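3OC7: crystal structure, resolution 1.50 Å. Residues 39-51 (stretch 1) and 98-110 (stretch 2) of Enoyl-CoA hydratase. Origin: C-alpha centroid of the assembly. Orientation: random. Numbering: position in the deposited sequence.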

# COMPACT_ATOMS: atom_id res chain seq x y z
N LEU A 39 -6.34 -24.80 -22.79
CA LEU A 39 -5.48 -23.59 -22.74
C LEU A 39 -4.66 -23.54 -21.43
O LEU A 39 -3.45 -23.23 -21.46
CB LEU A 39 -6.29 -22.30 -22.95
CG LEU A 39 -5.49 -20.99 -23.04
CD1 LEU A 39 -6.08 -20.03 -24.09
CD2 LEU A 39 -5.37 -20.30 -21.68
N VAL A 40 -5.31 -23.84 -20.31
CA VAL A 40 -4.63 -23.89 -19.00
C VAL A 40 -3.49 -24.93 -18.93
O VAL A 40 -2.38 -24.61 -18.50
CB VAL A 40 -5.67 -24.06 -17.84
CG1 VAL A 40 -4.97 -24.30 -16.50
CG2 VAL A 40 -6.54 -22.81 -17.71
N SER A 41 -3.74 -26.16 -19.39
CA SER A 41 -2.67 -27.19 -19.48
C SER A 41 -1.48 -26.76 -20.35
O SER A 41 -0.31 -26.98 -19.97
CB SER A 41 -3.23 -28.55 -19.98
OG SER A 41 -4.13 -29.12 -19.05
N GLN A 42 -1.78 -26.15 -21.50
CA GLN A 42 -0.73 -25.66 -22.40
C GLN A 42 0.12 -24.51 -21.82
O GLN A 42 1.32 -24.42 -22.12
CB GLN A 42 -1.28 -25.33 -23.80
CG GLN A 42 -1.74 -26.61 -24.58
CD GLN A 42 -2.50 -26.32 -25.87
OE1 GLN A 42 -2.21 -25.35 -26.58
NE2 GLN A 42 -3.47 -27.18 -26.20
N LEU A 43 -0.49 -23.64 -21.00
CA LEU A 43 0.28 -22.62 -20.27
C LEU A 43 1.23 -23.20 -19.20
O LEU A 43 2.40 -22.76 -19.08
CB LEU A 43 -0.63 -21.57 -19.61
CG LEU A 43 -1.02 -20.26 -20.28
CD1 LEU A 43 -1.44 -19.24 -19.20
CD2 LEU A 43 0.11 -19.67 -21.11
N HIS A 44 0.75 -24.17 -18.40
CA HIS A 44 1.64 -24.90 -17.47
C HIS A 44 2.87 -25.51 -18.21
O HIS A 44 4.02 -25.34 -17.77
CB HIS A 44 0.87 -26.01 -16.69
CG HIS A 44 0.02 -25.51 -15.54
ND1 HIS A 44 0.53 -25.24 -14.29
CD2 HIS A 44 -1.33 -25.34 -15.44
CE1 HIS A 44 -0.45 -24.87 -13.48
NE2 HIS A 44 -1.58 -24.90 -14.15
N GLN A 45 2.63 -26.18 -19.35
CA GLN A 45 3.73 -26.83 -20.08
C GLN A 45 4.70 -25.78 -20.67
O GLN A 45 5.93 -25.96 -20.63
CB GLN A 45 3.20 -27.78 -21.18
CG GLN A 45 4.29 -28.65 -21.85
CD GLN A 45 5.07 -29.53 -20.84
OE1 GLN A 45 4.47 -30.29 -20.08
NE2 GLN A 45 6.39 -29.40 -20.84
N GLY A 46 4.15 -24.66 -21.16
CA GLY A 46 5.00 -23.57 -21.68
C GLY A 46 5.92 -22.93 -20.64
O GLY A 46 7.09 -22.64 -20.92
N LEU A 47 5.39 -22.70 -19.44
CA LEU A 47 6.20 -22.20 -18.32
C LEU A 47 7.31 -23.19 -17.92
O LEU A 47 8.44 -22.77 -17.62
CB LEU A 47 5.31 -21.85 -17.11
CG LEU A 47 4.35 -20.64 -17.23
CD1 LEU A 47 3.20 -20.69 -16.19
CD2 LEU A 47 5.13 -19.31 -17.15
N ARG A 48 7.00 -24.49 -17.96
CA ARG A 48 7.99 -25.52 -17.65
C ARG A 48 9.11 -25.54 -18.72
O ARG A 48 10.30 -25.60 -18.38
CB ARG A 48 7.29 -26.88 -17.51
CG ARG A 48 8.16 -27.97 -16.88
CD ARG A 48 7.35 -29.21 -16.48
NE ARG A 48 6.28 -28.95 -15.50
CZ ARG A 48 6.45 -28.86 -14.18
NH1 ARG A 48 5.41 -28.65 -13.39
NH2 ARG A 48 7.66 -28.99 -13.65
N ASP A 49 8.72 -25.47 -20.00
CA ASP A 49 9.70 -25.46 -21.10
C ASP A 49 10.65 -24.26 -21.01
O ASP A 49 11.86 -24.40 -21.22
CB ASP A 49 9.00 -25.49 -22.46
CG ASP A 49 8.33 -26.84 -22.78
OD1 ASP A 49 8.67 -27.87 -22.15
OD2 ASP A 49 7.47 -26.85 -23.70
N ALA A 50 10.12 -23.08 -20.70
CA ALA A 50 10.96 -21.89 -20.47
C ALA A 50 11.96 -22.04 -19.31
O ALA A 50 13.14 -21.73 -19.48
CB ALA A 50 10.09 -20.64 -20.27
N SER A 51 11.50 -22.50 -18.15
CA SER A 51 12.38 -22.68 -16.98
C SER A 51 13.51 -23.71 -17.21
O SER A 51 14.62 -23.54 -16.66
CB SER A 51 11.56 -23.04 -15.73
OG SER A 51 12.36 -23.03 -14.55
N ALA A 98 -6.50 -20.95 -9.27
CA ALA A 98 -5.49 -20.73 -8.22
C ALA A 98 -4.14 -21.42 -8.53
O ALA A 98 -3.07 -20.81 -8.36
CB ALA A 98 -6.02 -21.18 -6.85
N ALA A 99 -4.19 -22.65 -9.04
CA ALA A 99 -2.95 -23.38 -9.37
C ALA A 99 -2.14 -22.76 -10.53
O ALA A 99 -0.90 -22.79 -10.51
CB ALA A 99 -3.26 -24.86 -9.64
N LEU A 100 -2.85 -22.20 -11.51
CA LEU A 100 -2.20 -21.49 -12.62
C LEU A 100 -1.53 -20.20 -12.14
O LEU A 100 -0.37 -19.94 -12.49
CB LEU A 100 -3.18 -21.24 -13.79
CG LEU A 100 -2.63 -20.43 -14.98
CD1 LEU A 100 -1.43 -21.14 -15.64
CD2 LEU A 100 -3.78 -20.19 -15.98
N MET A 101 -2.25 -19.40 -11.36
CA MET A 101 -1.65 -18.20 -10.76
C MET A 101 -0.43 -18.53 -9.91
O MET A 101 0.62 -17.86 -10.00
CB MET A 101 -2.70 -17.42 -9.94
CG MET A 101 -3.86 -16.80 -10.77
SD MET A 101 -4.91 -15.69 -9.77
CE MET A 101 -5.45 -16.82 -8.46
N ARG A 102 -0.53 -19.58 -9.09
CA ARG A 102 0.57 -20.01 -8.22
C ARG A 102 1.84 -20.47 -9.01
O ARG A 102 2.97 -20.19 -8.57
CB ARG A 102 0.11 -21.09 -7.21
CG ARG A 102 1.13 -21.36 -6.09
CD ARG A 102 0.61 -22.19 -4.90
NE ARG A 102 1.61 -22.17 -3.81
CZ ARG A 102 1.35 -22.24 -2.51
NH1 ARG A 102 0.09 -22.35 -2.06
NH2 ARG A 102 2.36 -22.20 -1.65
N ALA A 103 1.65 -21.13 -10.16
CA ALA A 103 2.77 -21.53 -11.03
C ALA A 103 3.57 -20.31 -11.54
O ALA A 103 4.81 -20.32 -11.57
CB ALA A 103 2.29 -22.40 -12.21
N ILE A 104 2.85 -19.25 -11.92
CA ILE A 104 3.49 -18.00 -12.38
C ILE A 104 4.28 -17.37 -11.20
O ILE A 104 5.46 -17.00 -11.34
CB ILE A 104 2.43 -16.98 -12.96
CG1 ILE A 104 1.81 -17.52 -14.26
CG2 ILE A 104 3.06 -15.58 -13.18
CD1 ILE A 104 0.59 -16.75 -14.72
N VAL A 105 3.64 -17.26 -10.02
CA VAL A 105 4.26 -16.66 -8.83
C VAL A 105 5.51 -17.44 -8.32
O VAL A 105 6.50 -16.80 -7.88
CB VAL A 105 3.21 -16.41 -7.70
CG1 VAL A 105 3.86 -15.82 -6.45
CG2 VAL A 105 2.12 -15.46 -8.17
N GLU A 106 5.50 -18.78 -8.42
CA GLU A 106 6.60 -19.65 -7.93
C GLU A 106 7.83 -19.73 -8.88
O GLU A 106 8.89 -20.22 -8.46
CB GLU A 106 6.10 -21.08 -7.62
CG GLU A 106 5.25 -21.18 -6.34
CD GLU A 106 4.71 -22.60 -6.05
OE1 GLU A 106 4.62 -23.41 -6.99
OE2 GLU A 106 4.36 -22.90 -4.89
N SER A 107 7.67 -19.33 -10.14
CA SER A 107 8.74 -19.53 -11.16
C SER A 107 10.07 -18.83 -10.82
O SER A 107 10.06 -17.72 -10.28
CB SER A 107 8.24 -19.04 -12.53
OG SER A 107 9.20 -19.24 -13.58
N ARG A 108 11.21 -19.45 -11.15
CA ARG A 108 12.54 -18.80 -11.07
C ARG A 108 12.65 -17.57 -11.98
O ARG A 108 13.52 -16.72 -11.78
CB ARG A 108 13.69 -19.80 -11.40
CG ARG A 108 13.89 -20.09 -12.91
CD ARG A 108 15.14 -20.97 -13.25
NE ARG A 108 15.28 -21.22 -14.70
CZ ARG A 108 15.92 -20.43 -15.56
NH1 ARG A 108 16.47 -19.28 -15.16
NH2 ARG A 108 16.00 -20.78 -16.85
N LEU A 109 11.78 -17.52 -13.00
CA LEU A 109 11.80 -16.49 -14.06
C LEU A 109 10.86 -15.31 -13.77
O LEU A 109 9.67 -15.53 -13.45
CB LEU A 109 11.39 -17.11 -15.41
CG LEU A 109 12.22 -18.25 -15.99
CD1 LEU A 109 11.50 -18.94 -17.15
CD2 LEU A 109 13.59 -17.74 -16.43
N PRO A 110 11.36 -14.05 -13.91
CA PRO A 110 10.43 -12.91 -14.02
C PRO A 110 9.45 -13.09 -15.22
O PRO A 110 9.88 -13.51 -16.32
CB PRO A 110 11.37 -11.71 -14.26
CG PRO A 110 12.71 -12.14 -13.64
CD PRO A 110 12.78 -13.63 -14.00
O HOH W 1 8.34 -21.34 -15.00
O HOH W 2 11.11 -22.41 -11.93

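Two helical segments run side by side here, their N-to-C directions only 14° apart and their axes 10.6 Å apart at closest approach. That spacing leaves room for side chains of moderate size between them, and 534 Å² of surface is buried, summed over both sides. Leu100, Ser51 and Leu47 have the most area covered by the opposite stretch.

Leu100 is the apolar anchor near the start of the contact. Its CA-to-CB bond points sideways, yet the chi1 t, chi2 p rotamer brings both methyls to the first helix: CD1 lies 4.0 Å from Leu43 CD1, and CD2 lies 4.2 Å from Val40 CG2. The same CD1 sits over one face of the His44 ring, 4.3 Å from its centroid and 19° off the ring normal, a CH-pi contact. A branched side chain thus serves three neighbours within about one helical turn. His44 leaves its own helix sideways, but its end reaches across, bringing CE1 to 3.9 Å from Ala103 CB and 3.7 Å from Ala99 O, which lies at the ring edge. The flat ring closes over the leucine at a partly exposed position, where a residue both aromatic and polar is at home.

Leu47, one turn after Leu43, points toward the second helix. Its CD1 packs 4.0 Å from Ile104 CG1 and 4.4 Å from Ala103 CB. Ala103 also points across, and its single methyl touches both His44 CE1 and Leu47 CD1.

Beyond the second helix the chain turns into a loop, and the contact becomes polar. Arg108 starts sideways but extends through t values of chi2 and chi3, so that its guanidinium presents an edge to Ser51 O. Arg108 NE and NH2 each donate to Ser51 O at 3.1 Å, a forked pair of hydrogen bonds on one backbone carbonyl. Ser51 thus offers its carbonyl to Arg108, and its small hydroxyl side chain suits this polar, partly exposed end by binding water. Next to this clasp Leu109 points toward the first helix, its CD1 3.8 Å from Ala50 CB and 3.7 Å from Ser51 N; the methyl of Ala50 gives Leu109 an apolar surface to pack on.

Two waters complete the seam. Water 1 donates to Leu47 O at 3.0 Å and is hydrogen-bonded to Ser107 OG at 2.7 Å, while that same OG accepts from Leu109 N at 3.2 Å, bracing the loop. Water 2 accepts from Arg108 N at 3.1 Å and lies 3.0 Å from Ser51 OG, to which it is also hydrogen-bonded.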